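PDB 2PQQ: putative transcriptional regulator from Streptomyces coelicolor A3, which probably acts as a cAMP-responsive DNA-binding transcription factor of the CRP family, this chain being its N-terminal, cyclic nucleotide-binding domain. Local coordinates for residues F40-Y50 / S84-G95. Numbering follows the deposited sequence.
Sequences FHEGDPGDRLY and SLFDPGPRTATG
The guanidinium of Arg91 lies flat on the ring of Phe40, centres 4.2 Å apart and planes 22° from parallel, a cation-pi stack. The methylene CD of Arg91 also sits over this ring face, 3.7 Å from its centroid. A bend about CB-CG (chi2 -66°) carries the chain over the ring before it runs out extended. Gly46 backs the other face of the guanidinium, its CA 3.5 Å from Arg91 NE, where a beta carbon would collide. At the edge, Arg48 O lies in the guanidinium plane and accepts a hydrogen bond from Arg91 NH2 (2.9 Å), with weak bonds from NH1 to the same oxygen and to Ser84 OG, itself anchored on Gly81 O. One water links Arg91 NE to Pro45 O; another joins NH2 to Tyr50 OH. With an alanine here instead of Arg91, the face of Phe40 would probably lose its stacking partner and Arg48 O its guanidinium donors.

The backbone of Arg91 is gripped as well: its N donates to Asp44 O (2.7 Å) and its O accepts from Gly43 N (2.7 Å), both partners belonging to the type II turn His41-Asp44. Thr94 OG1, turned beside its own backbone N (chi1 -63°), takes the Glu42 N-H almost straight on at 2.8 Å. At the far end Leu49 CD1 meets Leu85 CD2 at 3.7 Å.

Segment 84-95 probably holds most of the phosphate-binding cassette, as in CRP-like domains, whose arginine typically holds the cyclic phosphate; Arg91 is consistent with that role, here stacked on Phe40. The contact joins the domain's two beta sheets: Phe40 packs on Leu59 of strand 57-62, while Tyr50 and Leu85 pack on Leu103 and Leu106, respectively, of strand 101-107.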
loop_
_atom_site.group_PDB
_atom_site.type_symbol
_atom_site.label_atom_id
_atom_site.label_comp_id
_atom_site.label_asym_id
_atom_site.label_seq_id
_atom_site.Cartn_x
_atom_site.Cartn_y
_atom_site.Cartn_z
ATOM N N PHE A 40 -16.064 -15.422 16.028
ATOM C CA PHE A 40 -16.239 -14.152 16.696
ATOM C C PHE A 40 -17.108 -13.276 15.825
ATOM O O PHE A 40 -17.295 -13.563 14.646
ATOM C CB PHE A 40 -14.885 -13.463 17.038
ATOM C CG PHE A 40 -13.910 -13.385 15.866
ATOM C CD1 PHE A 40 -12.770 -14.187 15.841
ATOM C CD2 PHE A 40 -14.139 -12.517 14.798
ATOM C CE1 PHE A 40 -11.856 -14.104 14.779
ATOM C CE2 PHE A 40 -13.251 -12.436 13.739
ATOM C CZ PHE A 40 -12.114 -13.243 13.713
ATOM N N HIS A 41 -17.665 -12.224 16.415
ATOM C CA HIS A 41 -18.509 -11.292 15.683
ATOM C C HIS A 41 -17.740 -10.034 15.376
ATOM O O HIS A 41 -16.977 -9.572 16.212
ATOM C CB HIS A 41 -19.730 -10.908 16.521
ATOM C CG HIS A 41 -20.766 -11.984 16.603
ATOM N ND1 HIS A 41 -20.814 -12.894 17.638
ATOM C CD2 HIS A 41 -21.779 -12.311 15.767
ATOM C CE1 HIS A 41 -21.829 -13.718 17.451
ATOM N NE2 HIS A 41 -22.425 -13.393 16.316
ATOM N N GLU A 42 -17.967 -9.444 14.208
ATOM C CA GLU A 42 -17.394 -8.127 13.923
ATOM C C GLU A 42 -17.757 -7.131 15.034
ATOM O O GLU A 42 -18.915 -7.077 15.486
ATOM C CB GLU A 42 -17.874 -7.633 12.561
ATOM C CG GLU A 42 -17.293 -6.306 12.119
ATOM C CD GLU A 42 -17.936 -5.779 10.857
ATOM O OE1 GLU A 42 -18.743 -6.504 10.204
ATOM O OE2 GLU A 42 -17.644 -4.620 10.524
ATOM N N GLY A 43 -16.763 -6.371 15.490
ATOM C CA GLY A 43 -16.944 -5.461 16.622
ATOM C C GLY A 43 -16.573 -6.010 18.002
ATOM O O GLY A 43 -16.319 -5.227 18.924
ATOM N N ASP A 44 -16.565 -7.338 18.145
ATOM C CA ASP A 44 -16.132 -8.012 19.370
ATOM C C ASP A 44 -14.714 -7.603 19.770
ATOM O O ASP A 44 -13.853 -7.416 18.903
ATOM C CB ASP A 44 -16.101 -9.532 19.160
ATOM C CG ASP A 44 -17.467 -10.201 19.302
ATOM O OD1 ASP A 44 -18.470 -9.521 19.625
ATOM O OD2 ASP A 44 -17.502 -11.441 19.094
ATOM N N PRO A 45 -14.455 -7.475 21.085
ATOM C CA PRO A 45 -13.050 -7.339 21.487
ATOM C C PRO A 45 -12.268 -8.533 20.962
ATOM O O PRO A 45 -12.782 -9.650 21.015
ATOM C CB PRO A 45 -13.122 -7.361 23.019
ATOM C CG PRO A 45 -14.549 -6.804 23.333
ATOM C CD PRO A 45 -15.390 -7.412 22.233
ATOM N N GLY A 46 -11.078 -8.302 20.406
ATOM C CA GLY A 46 -10.252 -9.395 19.870
ATOM C C GLY A 46 -8.820 -9.318 20.360
ATOM O O GLY A 46 -8.198 -8.257 20.317
ATOM N N ASP A 47 -8.311 -10.418 20.890
ATOM C CA ASP A 47 -6.943 -10.424 21.442
ATOM C C ASP A 47 -6.307 -11.792 21.271
ATOM O O ASP A 47 -5.381 -12.146 22.007
ATOM C CB ASP A 47 -6.913 -9.947 22.926
ATOM C CG ASP A 47 -7.366 -11.031 23.932
ATOM O OD1 ASP A 47 -8.267 -11.840 23.609
ATOM O OD2 ASP A 47 -6.807 -11.073 25.066
ATOM N N ARG A 48 -6.813 -12.547 20.290
ATOM C CA ARG A 48 -6.357 -13.905 20.004
ATOM C C ARG A 48 -6.058 -14.055 18.539
ATOM O O ARG A 48 -6.787 -13.531 17.705
ATOM C CB ARG A 48 -7.461 -14.938 20.298
ATOM C CG ARG A 48 -7.721 -15.257 21.719
ATOM C CD ARG A 48 -8.912 -16.195 21.789
ATOM N NE ARG A 48 -8.639 -17.366 22.626
ATOM C CZ ARG A 48 -9.461 -18.414 22.757
ATOM N NH1 ARG A 48 -10.622 -18.454 22.103
ATOM N NH2 ARG A 48 -9.115 -19.432 23.534
ATOM N N LEU A 49 -5.041 -14.815 18.246
ATOM C CA LEU A 49 -4.723 -15.341 16.952
ATOM C C LEU A 49 -5.185 -16.775 16.886
ATOM O O LEU A 49 -5.172 -17.420 17.876
ATOM C CB LEU A 49 -3.222 -15.293 16.839
ATOM C CG LEU A 49 -2.364 -16.133 15.946
ATOM C CD1 LEU A 49 -1.035 -15.508 15.857
ATOM C CD2 LEU A 49 -2.261 -17.493 16.430
ATOM N N TYR A 50 -5.612 -17.246 15.726
ATOM C CA TYR A 50 -5.994 -18.652 15.564
ATOM C C TYR A 50 -5.219 -19.231 14.391
ATOM O O TYR A 50 -4.909 -18.518 13.435
ATOM C CB TYR A 50 -7.500 -18.817 15.275
ATOM C CG TYR A 50 -8.457 -18.250 16.303
ATOM C CD1 TYR A 50 -9.029 -19.066 17.288
ATOM C CD2 TYR A 50 -8.817 -16.895 16.274
ATOM C CE1 TYR A 50 -9.909 -18.517 18.264
ATOM C CE2 TYR A 50 -9.710 -16.350 17.222
ATOM C CZ TYR A 50 -10.233 -17.159 18.213
ATOM O OH TYR A 50 -11.142 -16.610 19.109
ATOM N N SER A 84 -3.848 -9.232 16.247
ATOM C CA SER A 84 -4.582 -9.078 17.500
ATOM C C SER A 84 -3.882 -9.747 18.677
ATOM O O SER A 84 -4.099 -9.370 19.807
ATOM C CB SER A 84 -6.036 -9.560 17.350
ATOM O OG SER A 84 -6.119 -10.951 17.525
ATOM N N LEU A 85 -3.007 -10.716 18.408
ATOM C CA LEU A 85 -2.111 -11.241 19.427
ATOM C C LEU A 85 -1.225 -10.121 20.042
ATOM O O LEU A 85 -0.964 -10.115 21.230
ATOM C CB LEU A 85 -1.243 -12.350 18.803
ATOM C CG LEU A 85 -0.085 -12.967 19.592
ATOM C CD1 LEU A 85 -0.534 -13.697 20.867
ATOM C CD2 LEU A 85 0.723 -13.894 18.692
ATOM N N PHE A 86 -0.777 -9.177 19.220
ATOM C CA PHE A 86 0.141 -8.151 19.668
ATOM C C PHE A 86 -0.558 -6.835 19.967
ATOM O O PHE A 86 -0.131 -6.089 20.838
ATOM C CB PHE A 86 1.207 -7.931 18.604
ATOM C CG PHE A 86 1.969 -9.188 18.247
ATOM C CD1 PHE A 86 2.757 -9.831 19.199
ATOM C CD2 PHE A 86 1.883 -9.726 16.970
ATOM C CE1 PHE A 86 3.476 -11.007 18.890
ATOM C CE2 PHE A 86 2.592 -10.902 16.641
ATOM C CZ PHE A 86 3.397 -11.541 17.617
ATOM N N ASP A 87 -1.628 -6.560 19.230
ATOM C CA ASP A 87 -2.329 -5.306 19.328
ATOM C C ASP A 87 -3.835 -5.593 19.399
ATOM O O ASP A 87 -4.535 -5.411 18.410
ATOM C CB ASP A 87 -1.971 -4.430 18.118
ATOM C CG ASP A 87 -2.538 -3.019 18.213
ATOM O OD1 ASP A 87 -2.676 -2.481 19.335
ATOM O OD2 ASP A 87 -2.846 -2.440 17.147
ATOM N N PRO A 88 -4.328 -6.061 20.569
ATOM C CA PRO A 88 -5.756 -6.304 20.775
ATOM C C PRO A 88 -6.610 -5.103 20.361
ATOM O O PRO A 88 -6.234 -3.962 20.599
ATOM C CB PRO A 88 -5.852 -6.506 22.293
ATOM C CG PRO A 88 -4.522 -7.115 22.652
ATOM C CD PRO A 88 -3.541 -6.388 21.782
ATOM N N GLY A 89 -7.749 -5.367 19.729
ATOM C CA GLY A 89 -8.642 -4.308 19.278
ATOM C C GLY A 89 -9.882 -4.950 18.685
ATOM O O GLY A 89 -9.935 -6.157 18.549
ATOM N N PRO A 90 -10.907 -4.152 18.362
ATOM C CA PRO A 90 -12.152 -4.810 17.936
ATOM C C PRO A 90 -12.009 -5.597 16.623
ATOM O O PRO A 90 -11.281 -5.170 15.722
ATOM C CB PRO A 90 -13.157 -3.655 17.813
ATOM C CG PRO A 90 -12.359 -2.401 17.764
ATOM C CD PRO A 90 -11.005 -2.680 18.399
ATOM N N ARG A 91 -12.677 -6.746 16.533
ATOM C CA ARG A 91 -12.708 -7.516 15.280
ATOM C C ARG A 91 -13.320 -6.710 14.130
ATOM O O ARG A 91 -14.328 -6.003 14.306
ATOM C CB ARG A 91 -13.462 -8.834 15.446
ATOM C CG ARG A 91 -12.898 -9.745 16.497
ATOM C CD ARG A 91 -11.506 -10.244 16.129
ATOM N NE ARG A 91 -11.091 -11.323 17.029
ATOM C CZ ARG A 91 -9.854 -11.811 17.102
ATOM N NH1 ARG A 91 -8.888 -11.315 16.344
ATOM N NH2 ARG A 91 -9.583 -12.784 17.958
ATOM N N THR A 92 -12.698 -6.823 12.967
ATOM C CA THR A 92 -13.124 -6.088 11.770
ATOM C C THR A 92 -13.998 -6.987 10.889
ATOM O O THR A 92 -14.597 -6.524 9.921
ATOM C CB THR A 92 -11.902 -5.598 10.961
ATOM O OG1 THR A 92 -11.030 -6.704 10.720
ATOM C CG2 THR A 92 -11.125 -4.542 11.721
ATOM N N ALA A 93 -14.090 -8.261 11.254
ATOM C CA ALA A 93 -14.941 -9.215 10.550
ATOM C C ALA A 93 -15.628 -10.238 11.475
ATOM O O ALA A 93 -15.214 -10.436 12.619
ATOM C CB ALA A 93 -14.131 -9.941 9.481
ATOM N N THR A 94 -16.692 -10.870 10.963
ATOM C CA THR A 94 -17.302 -12.031 11.603
ATOM C C THR A 94 -16.736 -13.300 10.959
ATOM O O THR A 94 -16.567 -13.362 9.755
ATOM C CB THR A 94 -18.846 -11.992 11.472
ATOM O OG1 THR A 94 -19.330 -10.837 12.164
ATOM C CG2 THR A 94 -19.490 -13.243 12.088
ATOM N N GLY A 95 -16.405 -14.288 11.782
ATOM C CA GLY A 95 -15.897 -15.546 11.295
ATOM C C GLY A 95 -16.961 -16.574 11.567
ATOM O O GLY A 95 -17.385 -16.737 12.703
HETATM O O HOH W 1 -13.079 -11.820 19.420
HETATM O O HOH W 2 -11.656 -14.020 19.351
#